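Local structure of 33-36 kDa outer membrane protein (Acinetobacter baumannii, 6GIE) at residues 65-69 / 195-199; 68-74 / 100-104; 61-65 / 229-233. The protein probably forms a channel through the outer membrane, built as a porin-type antiparallel beta barrel, for the passage of small solutes. One frame throughout, in Å; residues are numbered along the deposited sequence.

Interaction 1 (65-69 / 195-199)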
# COMPACT_ATOMS: atom_id res chain seq x y z
N GLU A 65 7.02 -7.50 1.54
CA GLU A 65 5.72 -7.93 1.98
C GLU A 65 5.79 -8.69 3.30
O GLU A 65 4.90 -9.44 3.62
CB GLU A 65 5.05 -8.85 0.93
CG GLU A 65 4.67 -8.13 -0.35
CD GLU A 65 3.59 -7.05 -0.19
OE1 GLU A 65 2.81 -7.04 0.80
OE2 GLU A 65 3.56 -6.13 -1.04
N ALA A 66 6.85 -8.50 4.06
CA ALA A 66 7.07 -9.27 5.28
C ALA A 66 5.99 -9.00 6.31
O ALA A 66 5.63 -9.96 7.07
CB ALA A 66 8.46 -8.94 5.87
N ALA A 67 5.45 -7.77 6.36
CA ALA A 67 4.42 -7.45 7.41
C ALA A 67 3.14 -8.25 7.12
O ALA A 67 2.54 -8.95 8.01
CB ALA A 67 4.09 -5.95 7.51
N PHE A 68 2.70 -8.13 5.88
CA PHE A 68 1.59 -8.99 5.40
C PHE A 68 1.80 -10.51 5.60
O PHE A 68 0.94 -11.24 6.17
CB PHE A 68 1.27 -8.71 3.96
CG PHE A 68 0.10 -9.49 3.46
CD1 PHE A 68 -1.19 -9.10 3.81
CD2 PHE A 68 0.27 -10.58 2.68
CE1 PHE A 68 -2.30 -9.86 3.35
CE2 PHE A 68 -0.83 -11.34 2.19
CZ PHE A 68 -2.10 -10.98 2.54
N LEU A 69 2.95 -10.99 5.22
CA LEU A 69 3.21 -12.40 5.40
C LEU A 69 3.30 -12.83 6.86
O LEU A 69 3.04 -13.97 7.17
CB LEU A 69 4.46 -12.85 4.65
CG LEU A 69 4.42 -12.73 3.10
CD1 LEU A 69 5.77 -12.95 2.48
CD2 LEU A 69 3.44 -13.76 2.55
N THR A 195 -8.75 -6.99 -2.20
CA THR A 195 -8.08 -8.25 -2.01
C THR A 195 -6.61 -8.07 -2.09
O THR A 195 -6.16 -7.16 -2.73
CB THR A 195 -8.48 -9.28 -3.09
OG1 THR A 195 -8.07 -8.84 -4.37
CG2 THR A 195 -9.94 -9.49 -3.11
N LYS A 196 -5.88 -8.94 -1.39
CA LYS A 196 -4.47 -8.97 -1.45
C LYS A 196 -3.89 -10.38 -1.43
O LYS A 196 -4.26 -11.21 -0.59
CB LYS A 196 -3.86 -8.21 -0.24
CG LYS A 196 -2.34 -7.91 -0.37
CD LYS A 196 -1.92 -6.95 0.79
CE LYS A 196 -0.45 -6.86 1.09
NZ LYS A 196 0.24 -6.24 -0.04
N TYR A 197 -2.91 -10.63 -2.30
CA TYR A 197 -2.24 -11.95 -2.29
C TYR A 197 -0.77 -11.79 -2.36
O TYR A 197 -0.28 -10.95 -3.11
CB TYR A 197 -2.73 -12.86 -3.47
CG TYR A 197 -2.02 -14.22 -3.51
CD1 TYR A 197 -2.33 -15.22 -2.60
CD2 TYR A 197 -1.08 -14.50 -4.47
CE1 TYR A 197 -1.70 -16.44 -2.66
CE2 TYR A 197 -0.46 -15.74 -4.54
CZ TYR A 197 -0.77 -16.68 -3.63
OH TYR A 197 -0.12 -17.87 -3.66
N VAL A 198 -0.06 -12.72 -1.72
CA VAL A 198 1.40 -12.79 -1.87
C VAL A 198 1.77 -14.23 -1.77
O VAL A 198 1.45 -14.89 -0.81
CB VAL A 198 2.16 -11.94 -0.81
CG1 VAL A 198 3.67 -12.15 -0.96
CG2 VAL A 198 1.88 -10.48 -1.03
N GLY A 199 2.34 -14.77 -2.84
CA GLY A 199 2.86 -16.12 -2.82
C GLY A 199 4.26 -16.25 -3.39
O GLY A 199 4.70 -15.49 -4.28
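Helix 66-69 and its N-cap residue Glu65 pack on the inner face of strand 190-200. Glu65 turns its side chain to the strand and forms a salt bridge, OE1 lying 2.8 Å from Lys196 NZ, while its CG packs 3.7 Å from Val198 CG2. Its carbonyl closes the helical turn: Leu69 N donates to Glu65 O at 3.0 Å. Phe68 comes next. Lys196 CE lies over one face of its ring, 3.9 Å from the centroid, a CH-pi contact that lets the lysine chain cross the ring on its way to the carboxylate. Phe68 CD2 also meets Val198 CG2 at 4.0 Å. Leu69 completes the patch, its CD2 3.9 Å from Val198 CG1. Lys196 and Val198 thus present their side chains to the helix, whereas Tyr197 points away. Lys196 also pairs with Glu211 of strand 207-216. Because Phe68 touches Leu150 of strand 149-157 and Tyr104 of strand 94-105 as well, the connection folds into the barrel, where it probably narrows the channel.

Interaction 2 (68-74 / 100-104)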
# COMPACT_ATOMS: atom_id res chain seq x y z
N PHE A 68 2.70 -8.13 5.88
CA PHE A 68 1.59 -8.99 5.40
C PHE A 68 1.80 -10.51 5.60
O PHE A 68 0.94 -11.24 6.17
CB PHE A 68 1.27 -8.71 3.96
CG PHE A 68 0.10 -9.49 3.46
CD1 PHE A 68 -1.19 -9.10 3.81
CD2 PHE A 68 0.27 -10.58 2.68
CE1 PHE A 68 -2.30 -9.86 3.35
CE2 PHE A 68 -0.83 -11.34 2.19
CZ PHE A 68 -2.10 -10.98 2.54
N LEU A 69 2.95 -10.99 5.22
CA LEU A 69 3.21 -12.40 5.40
C LEU A 69 3.30 -12.83 6.86
O LEU A 69 3.04 -13.97 7.17
CB LEU A 69 4.46 -12.85 4.65
CG LEU A 69 4.42 -12.73 3.10
CD1 LEU A 69 5.77 -12.95 2.48
CD2 LEU A 69 3.44 -13.76 2.55
N ASN A 70 3.69 -11.98 7.80
CA ASN A 70 3.46 -12.50 9.10
C ASN A 70 2.22 -11.93 9.84
O ASN A 70 2.09 -12.10 11.01
CB ASN A 70 4.71 -12.92 9.94
CG ASN A 70 5.97 -12.09 9.77
OD1 ASN A 70 6.53 -11.83 10.78
ND2 ASN A 70 6.57 -11.93 8.54
N GLN A 71 1.29 -11.35 9.08
CA GLN A 71 0.01 -10.88 9.61
C GLN A 71 0.32 -10.00 10.79
O GLN A 71 -0.20 -10.18 11.87
CB GLN A 71 -0.88 -12.08 9.99
CG GLN A 71 -1.20 -12.85 8.70
CD GLN A 71 -1.78 -14.23 8.94
OE1 GLN A 71 -2.87 -14.35 9.47
NE2 GLN A 71 -1.06 -15.27 8.52
N ALA A 72 1.17 -9.01 10.55
CA ALA A 72 1.65 -8.16 11.63
C ALA A 72 0.69 -6.99 11.84
O ALA A 72 0.64 -6.02 11.05
CB ALA A 72 3.02 -7.66 11.29
N SER A 73 -0.08 -7.08 12.92
CA SER A 73 -0.84 -5.93 13.42
C SER A 73 0.11 -4.73 13.73
O SER A 73 1.29 -4.94 14.12
CB SER A 73 -1.55 -6.32 14.70
OG SER A 73 -2.39 -7.44 14.40
N ASN A 74 -0.45 -3.53 13.60
CA ASN A 74 0.26 -2.32 13.71
C ASN A 74 -0.60 -1.03 13.70
O ASN A 74 -1.81 -1.00 13.34
CB ASN A 74 1.23 -2.22 12.50
CG ASN A 74 0.51 -2.01 11.20
OD1 ASN A 74 0.23 -0.87 10.85
ND2 ASN A 74 0.22 -3.11 10.45
N LYS A 100 -3.52 5.26 10.95
CA LYS A 100 -4.04 4.01 10.45
C LYS A 100 -3.68 2.90 11.49
O LYS A 100 -2.62 2.93 12.13
CB LYS A 100 -3.39 3.66 9.07
CG LYS A 100 -3.97 2.37 8.46
CD LYS A 100 -3.88 2.22 6.92
CE LYS A 100 -4.66 0.98 6.47
NZ LYS A 100 -5.17 0.92 5.05
N GLY A 101 -4.57 1.91 11.64
CA GLY A 101 -4.26 0.67 12.35
C GLY A 101 -4.80 -0.51 11.53
O GLY A 101 -5.76 -0.36 10.81
N GLU A 102 -4.14 -1.66 11.66
CA GLU A 102 -4.55 -2.92 11.13
C GLU A 102 -4.46 -3.96 12.22
O GLU A 102 -3.44 -4.01 12.96
CB GLU A 102 -3.54 -3.36 10.07
CG GLU A 102 -3.43 -2.42 8.92
CD GLU A 102 -2.73 -3.12 7.73
OE1 GLU A 102 -3.42 -3.83 6.88
OE2 GLU A 102 -1.47 -2.97 7.70
N ALA A 103 -5.48 -4.80 12.28
CA ALA A 103 -5.55 -5.89 13.24
C ALA A 103 -5.76 -7.20 12.47
O ALA A 103 -6.70 -7.28 11.68
CB ALA A 103 -6.73 -5.68 14.15
N TYR A 104 -4.87 -8.17 12.69
CA TYR A 104 -5.04 -9.58 12.24
C TYR A 104 -5.36 -10.38 13.48
O TYR A 104 -4.63 -10.35 14.49
CB TYR A 104 -3.76 -10.17 11.64
CG TYR A 104 -3.31 -9.45 10.41
CD1 TYR A 104 -2.60 -8.23 10.50
CD2 TYR A 104 -3.58 -9.96 9.15
CE1 TYR A 104 -2.20 -7.55 9.34
CE2 TYR A 104 -3.15 -9.30 7.99
CZ TYR A 104 -2.47 -8.10 8.09
OH TYR A 104 -2.10 -7.44 6.94
O HOH W 1 0.78 -6.33 8.07
O HOH W 2 -2.07 -9.81 15.41
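A side chain here does the work of a carbonyl: the backbone N of Tyr104 donates to Ser73 OG at 3.1 Å, nearly straight, at the place where an antiparallel pairing continued from Asn74 would call on Ala72 O. That oxygen instead accepts Asn74 ND2 at 3.0 Å and a water that also lies 3.3 Å from Tyr104 OH. A second water joins Ser73 OG, 2.6 Å away, to Tyr104 O, to which it donates at 2.8 Å.

The principle is an orderly change from helix to strand. Helix 66-69 ends in a Schellman motif, with Gln71 at positive phi as the C-prime residue, Gln71 N bonded to Phe68 O at 2.9 Å, and a probable hydrogen bond from Ala72 N to Ala67 O at 2.9 Å. By Asn74 the chain is in the sheet, forming with Glu102 a hydrogen-bonded antiparallel pair, Asn74 N to Glu102 O at 3.1 Å and Glu102 N to Asn74 O at 2.9 Å. Their side chains join as well, Asn74 ND2 donating to Glu102 OE2 at 3.2 Å, while Glu102 OE1 is held by Tyr113. Tyr104 has the largest share: one ring face lies against Gln71 C, and its OH is 3.7 Å from Phe68 CD1. Strand 94-105 thus receives the start of strand 74-83 on one side and strand 112-121, whose Tyr113 meets Tyr104 edge-to-face, on the other.

Interaction 3 (61-65 / 229-233)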
# COMPACT_ATOMS: atom_id res chain seq x y z
N GLY A 61 9.92 -14.77 2.75
CA GLY A 61 9.49 -14.42 1.37
C GLY A 61 9.99 -13.05 0.91
O GLY A 61 10.94 -12.51 1.44
N PRO A 62 9.36 -12.48 -0.09
CA PRO A 62 9.85 -11.13 -0.48
C PRO A 62 9.87 -10.12 0.71
O PRO A 62 8.87 -10.02 1.51
CB PRO A 62 8.83 -10.70 -1.52
CG PRO A 62 7.57 -11.53 -1.24
CD PRO A 62 8.06 -12.83 -0.69
N LEU A 63 10.97 -9.36 0.86
CA LEU A 63 11.12 -8.50 2.06
C LEU A 63 10.07 -7.41 2.02
O LEU A 63 9.52 -7.04 3.07
CB LEU A 63 12.51 -7.86 2.16
CG LEU A 63 13.76 -8.70 2.36
CD1 LEU A 63 15.02 -7.84 2.21
CD2 LEU A 63 13.78 -9.33 3.71
N ALA A 64 9.72 -6.91 0.83
CA ALA A 64 8.71 -5.83 0.82
C ALA A 64 7.38 -6.19 1.52
O ALA A 64 6.70 -5.29 2.02
CB ALA A 64 8.43 -5.32 -0.59
N GLU A 65 7.02 -7.50 1.54
CA GLU A 65 5.72 -7.93 1.98
C GLU A 65 5.79 -8.69 3.30
O GLU A 65 4.90 -9.44 3.62
CB GLU A 65 5.05 -8.85 0.93
CG GLU A 65 4.67 -8.13 -0.35
CD GLU A 65 3.59 -7.05 -0.19
OE1 GLU A 65 2.81 -7.04 0.80
OE2 GLU A 65 3.56 -6.13 -1.04
N PHE A 229 8.43 -10.21 -7.68
CA PHE A 229 9.57 -10.33 -6.81
C PHE A 229 10.60 -11.17 -7.47
O PHE A 229 10.63 -12.37 -7.30
CB PHE A 229 9.14 -10.82 -5.44
CG PHE A 229 8.23 -9.86 -4.79
CD1 PHE A 229 8.76 -8.71 -4.21
CD2 PHE A 229 6.87 -10.03 -4.83
CE1 PHE A 229 7.92 -7.75 -3.68
CE2 PHE A 229 6.01 -9.09 -4.28
CZ PHE A 229 6.53 -7.93 -3.70
N VAL A 230 11.38 -10.54 -8.35
CA VAL A 230 12.26 -11.34 -9.16
C VAL A 230 13.38 -11.93 -8.31
O VAL A 230 13.95 -12.95 -8.68
CB VAL A 230 12.83 -10.63 -10.41
CG1 VAL A 230 11.70 -10.15 -11.33
CG2 VAL A 230 13.75 -9.50 -10.03
N THR A 231 13.70 -11.29 -7.18
CA THR A 231 14.37 -11.94 -6.08
C THR A 231 13.64 -11.43 -4.86
O THR A 231 12.83 -10.52 -5.00
CB THR A 231 15.84 -11.49 -5.93
OG1 THR A 231 15.88 -10.18 -5.32
CG2 THR A 231 16.57 -11.51 -7.26
N PRO A 232 13.99 -11.91 -3.67
CA PRO A 232 13.35 -11.45 -2.43
C PRO A 232 13.58 -9.94 -2.14
O PRO A 232 12.80 -9.28 -1.37
CB PRO A 232 14.03 -12.35 -1.34
CG PRO A 232 14.50 -13.54 -2.09
CD PRO A 232 14.98 -12.96 -3.40
N LYS A 233 14.63 -9.39 -2.75
CA LYS A 233 14.97 -7.97 -2.52
C LYS A 233 14.54 -7.09 -3.63
O LYS A 233 14.48 -5.87 -3.44
CB LYS A 233 16.46 -7.81 -2.33
CG LYS A 233 17.03 -8.89 -1.45
CD LYS A 233 18.27 -8.45 -0.71
CE LYS A 233 19.39 -8.19 -1.72
NZ LYS A 233 20.29 -7.12 -1.18
O HOH W 3 11.04 -7.46 -1.77
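The tight turn between strands 220-229 and 234-242 is one of the short strand connections of this beta barrel, which in porins generally lie at the periplasmic end. It combines an ST turn, in which Thr231 OG1 accepts Lys233 N at 3.0 Å, with a classic bulge of Val230 and Thr231 opposite Leu234. The loop that precedes helix 66-69 packs against this turn.

Pro62 sits at the centre. Its CB lies over one face of the Phe229 ring, 3.6 Å from the centroid, in a CH-pi contact whose closest pair is Pro62 CB and Phe229 CD1 at 3.3 Å. The same ring is touched by Ala64 CB, 4.0 Å from Phe229 CE1, and by Glu65 CG, 3.8 Å from Phe229 CZ; the carboxylate of Glu65 goes on to Lys196. Leu63 reaches the far end of the turn, its CD1 4.3 Å from CG of Lys233, whose amine bonds to Phe261 O and Tyr260 OH of strand 252-261. Leu63 O in turn accepts a bond from Arg295.

One carbonyl collects the polar links between the two backbones. Pro232 O accepts Leu63 N at 2.9 Å, almost in line, and also a water, 2.6 Å away, that itself accepts Ala64 N at 3.0 Å.

How the interactions relate
Followed from the N terminus, the connection between strands 55-57 and 74-83 makes all three contacts in quick succession. Segment 61-65 meets the turn at 229-233, 164 residues apart; 65-69 meets strand 190-200 across 126 residues; 68-74 meets strand 94-105 across 26. The loop of interaction 2 lies inside that of interaction 1, which lies inside that of interaction 3, and none cross. Interaction 1 shares Glu65 with interaction 3 and Phe68 and Leu69 with interaction 2. Leu69 CD1, 3.9 Å from Pro62 CD, packs helix and preceding loop together. A single connection, folded into the barrel interior, thereby ties three separated parts of the wall to one another.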